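Local coordinates for cricket paralysis virus 1A protein (Cricket paralysis virus, PDB 6C3R) that suppresses insect antiviral RNA silencing by inactivating host AGO2 and recruiting a cellular ubiquitin ligase complex that promotes AGO2 degradation, at the interface of chains A and B. Sequence-based numbering; all coordinates share one arbitrary frame. Chains: chain A/B, Cricket paralysis virus 1A protein.

Contact 1: the interface of chains A and B. Residues chain A 38-39, 63, 105; chain B 46-47, 49.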
# COMPACT_ATOMS: atom_id res chain seq x y z
N ASP A 38 -9.32 -10.00 -15.69
CA ASP A 38 -8.88 -10.98 -14.66
C ASP A 38 -7.95 -10.37 -13.60
O ASP A 38 -7.79 -10.94 -12.50
CB ASP A 38 -8.17 -12.19 -15.29
CG ASP A 38 -9.04 -12.97 -16.27
OD1 ASP A 38 -10.28 -12.73 -16.32
OD2 ASP A 38 -8.49 -13.81 -17.00
N LEU A 39 -7.32 -9.24 -13.93
CA LEU A 39 -6.48 -8.49 -13.00
C LEU A 39 -7.19 -7.35 -12.25
O LEU A 39 -6.53 -6.56 -11.56
CB LEU A 39 -5.26 -7.95 -13.75
CG LEU A 39 -4.38 -9.00 -14.42
CD1 LEU A 39 -3.34 -8.31 -15.28
CD2 LEU A 39 -3.71 -9.90 -13.40
N ARG A 63 -2.18 0.23 -14.96
CA ARG A 63 -1.76 -0.97 -15.68
C ARG A 63 -2.39 -0.98 -17.08
O ARG A 63 -1.73 -1.34 -18.06
CB ARG A 63 -2.13 -2.25 -14.92
CG ARG A 63 -1.68 -3.53 -15.61
CD ARG A 63 -2.24 -4.79 -14.97
NE ARG A 63 -1.79 -4.93 -13.58
CZ ARG A 63 -2.53 -4.77 -12.48
NH1 ARG A 63 -3.82 -4.49 -12.51
NH2 ARG A 63 -1.95 -4.92 -11.31
N LEU A 105 2.42 -6.12 -10.97
CA LEU A 105 2.34 -6.68 -12.32
C LEU A 105 2.01 -5.63 -13.36
O LEU A 105 1.03 -4.90 -13.21
CB LEU A 105 1.29 -7.78 -12.35
CG LEU A 105 1.04 -8.48 -13.69
CD1 LEU A 105 2.34 -8.96 -14.32
CD2 LEU A 105 0.12 -9.68 -13.49
N MET B 46 -10.69 -11.28 -8.85
CA MET B 46 -11.31 -12.17 -9.83
C MET B 46 -10.55 -13.49 -9.88
O MET B 46 -11.08 -14.55 -9.54
CB MET B 46 -11.32 -11.50 -11.21
CG MET B 46 -12.65 -10.86 -11.56
SD MET B 46 -13.82 -12.10 -12.14
CE MET B 46 -13.26 -12.39 -13.82
N ASP B 47 -9.30 -13.41 -10.30
CA ASP B 47 -8.46 -14.58 -10.54
C ASP B 47 -7.92 -15.09 -9.20
O ASP B 47 -8.22 -14.52 -8.14
CB ASP B 47 -7.32 -14.13 -11.48
CG ASP B 47 -6.63 -15.26 -12.19
OD1 ASP B 47 -6.25 -16.24 -11.53
OD2 ASP B 47 -6.44 -15.13 -13.41
N PHE B 49 -4.99 -14.45 -8.82
CA PHE B 49 -4.35 -13.11 -8.72
C PHE B 49 -4.70 -12.25 -7.49
O PHE B 49 -5.87 -11.90 -7.27
CB PHE B 49 -4.67 -12.28 -9.97
CG PHE B 49 -3.93 -10.98 -10.04
CD1 PHE B 49 -2.56 -10.97 -10.23
CD2 PHE B 49 -4.59 -9.77 -9.92
CE1 PHE B 49 -1.87 -9.77 -10.28
CE2 PHE B 49 -3.91 -8.58 -9.98
CZ PHE B 49 -2.55 -8.57 -10.16

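Contact 2: the interface of chains A and B. Residues chain A 50, 54-55, 58, 90; chain B 94-95.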
# COMPACT_ATOMS: atom_id res chain seq x y z
N ASP A 50 -12.06 6.49 3.12
CA ASP A 50 -11.00 5.93 2.28
C ASP A 50 -10.45 4.69 2.96
O ASP A 50 -9.61 4.76 3.86
CB ASP A 50 -9.86 6.93 1.97
CG ASP A 50 -8.98 6.48 0.78
OD1 ASP A 50 -9.23 5.41 0.16
OD2 ASP A 50 -8.04 7.22 0.44
N ASP A 54 -9.63 2.98 -3.64
CA ASP A 54 -9.14 3.95 -4.61
C ASP A 54 -7.74 3.60 -5.07
O ASP A 54 -7.45 3.60 -6.26
CB ASP A 54 -9.08 5.35 -4.00
CG ASP A 54 -10.47 5.94 -3.69
OD1 ASP A 54 -11.50 5.54 -4.29
OD2 ASP A 54 -10.50 6.84 -2.83
N ARG A 55 -6.86 3.33 -4.10
CA ARG A 55 -5.48 2.90 -4.37
C ARG A 55 -5.49 1.72 -5.36
O ARG A 55 -4.81 1.75 -6.36
CB ARG A 55 -4.80 2.52 -3.05
CG ARG A 55 -3.33 2.88 -2.88
CD ARG A 55 -2.39 1.77 -3.31
NE ARG A 55 -2.81 0.45 -2.81
CZ ARG A 55 -2.46 -0.72 -3.35
NH1 ARG A 55 -1.62 -0.80 -4.40
NH2 ARG A 55 -2.93 -1.85 -2.81
N ARG A 58 -6.97 3.00 -8.97
CA ARG A 58 -5.85 3.69 -9.59
C ARG A 58 -4.77 2.75 -10.18
O ARG A 58 -4.30 2.99 -11.29
CB ARG A 58 -5.23 4.64 -8.57
CG ARG A 58 -4.01 5.40 -9.04
CD ARG A 58 -4.33 6.41 -10.13
NE ARG A 58 -3.27 7.42 -10.21
CZ ARG A 58 -3.01 8.21 -11.25
NH1 ARG A 58 -3.75 8.15 -12.36
NH2 ARG A 58 -2.01 9.07 -11.17
N ASN A 90 2.29 4.38 -6.73
CA ASN A 90 1.08 3.86 -6.14
C ASN A 90 1.20 2.41 -5.64
O ASN A 90 0.41 1.98 -4.80
CB ASN A 90 -0.08 4.00 -7.13
CG ASN A 90 -1.43 4.13 -6.44
OD1 ASN A 90 -1.65 5.04 -5.62
ND2 ASN A 90 -2.35 3.24 -6.78
N GLU B 94 -1.57 6.60 0.02
CA GLU B 94 -1.81 6.72 -1.43
C GLU B 94 -1.06 7.95 -1.95
O GLU B 94 -1.31 9.06 -1.47
CB GLU B 94 -3.31 6.82 -1.73
CG GLU B 94 -3.66 6.77 -3.22
CD GLU B 94 -5.15 6.56 -3.52
OE1 GLU B 94 -5.95 6.35 -2.58
OE2 GLU B 94 -5.51 6.60 -4.71
N HIS B 95 -0.16 7.74 -2.92
CA HIS B 95 0.70 8.81 -3.47
C HIS B 95 0.43 9.04 -4.97
O HIS B 95 0.67 8.14 -5.79
CB HIS B 95 2.18 8.48 -3.26
CG HIS B 95 2.62 8.52 -1.83
ND1 HIS B 95 2.35 9.57 -0.98
CD2 HIS B 95 3.35 7.63 -1.10
CE1 HIS B 95 2.86 9.33 0.21
NE2 HIS B 95 3.48 8.16 0.17

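Contact 1: the interface of chains A and B
A:Leu39 lays one methyl, CD2, over the face of the B:Phe49 ring, 3.3 Å above the plane and over its centre, a CH-pi contact. The patch is part of the two-fold symmetric interface between two copies of the protein in the deposited assembly, a dimer that may not be the biological one. The two side chains cross at about a right angle, and CD2 lies nearly equally far from every ring carbon, with B:Phe49 CG at 3.5 Å. The phenylalanine comes from the loop between B:Cys45 and B:Cys51, which form a disulfide. Its CG is anti to the backbone N (chi1 -172°), which carries the ring away from its own loop and across chain A. The far end of the ring meets two further residues. A:Leu105, on strand 104-108, brings its CD2 up to the ring edge atom B:Phe49 CE1 at 3.8 Å. A:Arg63, on helix 53-70, meets the ring tip to tip: its terminal guanidinium nitrogen NH2 stands 3.9 Å from B:Phe49 CZ, with guanidinium and ring planes 89° apart, so the guanidinium does not lie flat on the ring. The arginine chain bends at chi3 (-61°), turning the guanidinium toward A:Leu105. There its NE donates to the backbone carbonyl O of A:Leu105 at 2.8 Å, within the guanidinium plane but from above the carbonyl plane. This bond within chain A links helix to strand and restrains the arginine head. Nearer the base of the phenylalanine, contact is by packing: B:Asp47 turns its CB toward the carbonyl O of A:Asp38, and B:Met46 CB comes to 3.8 Å from the same A:Asp38 O. The aspartate carboxylates come near one another, A:Asp38 OD2 to B:Asp47 OD2 being 4.3 Å, a like-charge approach that may be mildly unfavourable. Outermost, B:Met46 crosses A:Asp38 obliquely and brings its terminal methyl CE to 3.9 Å from A:Asp38 OD1.

Contact 2: the interface of chains A and B
B:Glu94 rests its aliphatic stem on A:Arg55 at the start of helix 53-70, stem against stem. Methylene meets methylene, B:Glu94 CG lying 3.9 Å from A:Arg55 CG, while the carboxylate carbon CD of B:Glu94 lies 3.8 Å from A:Arg55 CA. B:Glu94 and B:His95 lie near the start of segment 93-101, which interacts with and inhibits host AGO2; both are poorly ordered, so the finer geometry is approximate. In the model the glutamate CG is anti to the backbone N (chi1 -172°) and the chain stays extended beyond it, sending the carboxylate to the first turn of the helix rather than to the arginine head. There B:Glu94 OE1 stands 3.5 Å from the backbone N of A:Arg55, with A:Asp54 CB beside it, 3.6 Å from B:Glu94 OE1. These spacings do not amount to bonding, but the positive end of the helix dipole could still steady the acid. The guanidinium of A:Arg55 does not pair with it: the chain bends at chi2 and chi3 and leads the head away from B:Glu94 (A:Arg55 NE 6.7 Å from B:Glu94 OE1), toward the backbone O of A:Asn90, which NH1 meets by a weak hydrogen bond. A:Asn90, the last residue of helix 77-90, closes another flank. Its amide oxygen OD1 approaches B:Glu94 CG at 3.6 Å, and a weak hydrogen bond from A:Asn90 ND2 to the A:Arg55 backbone O may help hold the two chain A helices together beside the glutamate. Charge at the rim is mixed. The carboxylates of A:Asp50 and A:Asp54 may disfavour the negative charge of B:Glu94, whereas A:Arg58, one turn further along the helix, may offset this at longer range, its NE 6.0 Å from B:Glu94 OE2. On the opposite rim A:Asp50 crosses the glutamate at about a right angle, with OD2 3.8 Å from B:Glu94 OE1.

The C-alpha centres of contact 1 and contact 2 lie about 17 Å apart, and helix 53-70 of chain A serves both: its first turns face contact 2 and A:Arg63 reaches contact 1. The loop around residues 46 to 50 also recurs, supplied by chain B in contact 1 and by chain A in contact 2. Two-fold symmetry repeats each contact with the chains exchanged. Contact 2 engages residues of segment 93-101, which binds and inhibits host AGO2, so this pairing might compete with AGO2 binding, if the dimer of the deposited assembly also forms in solution.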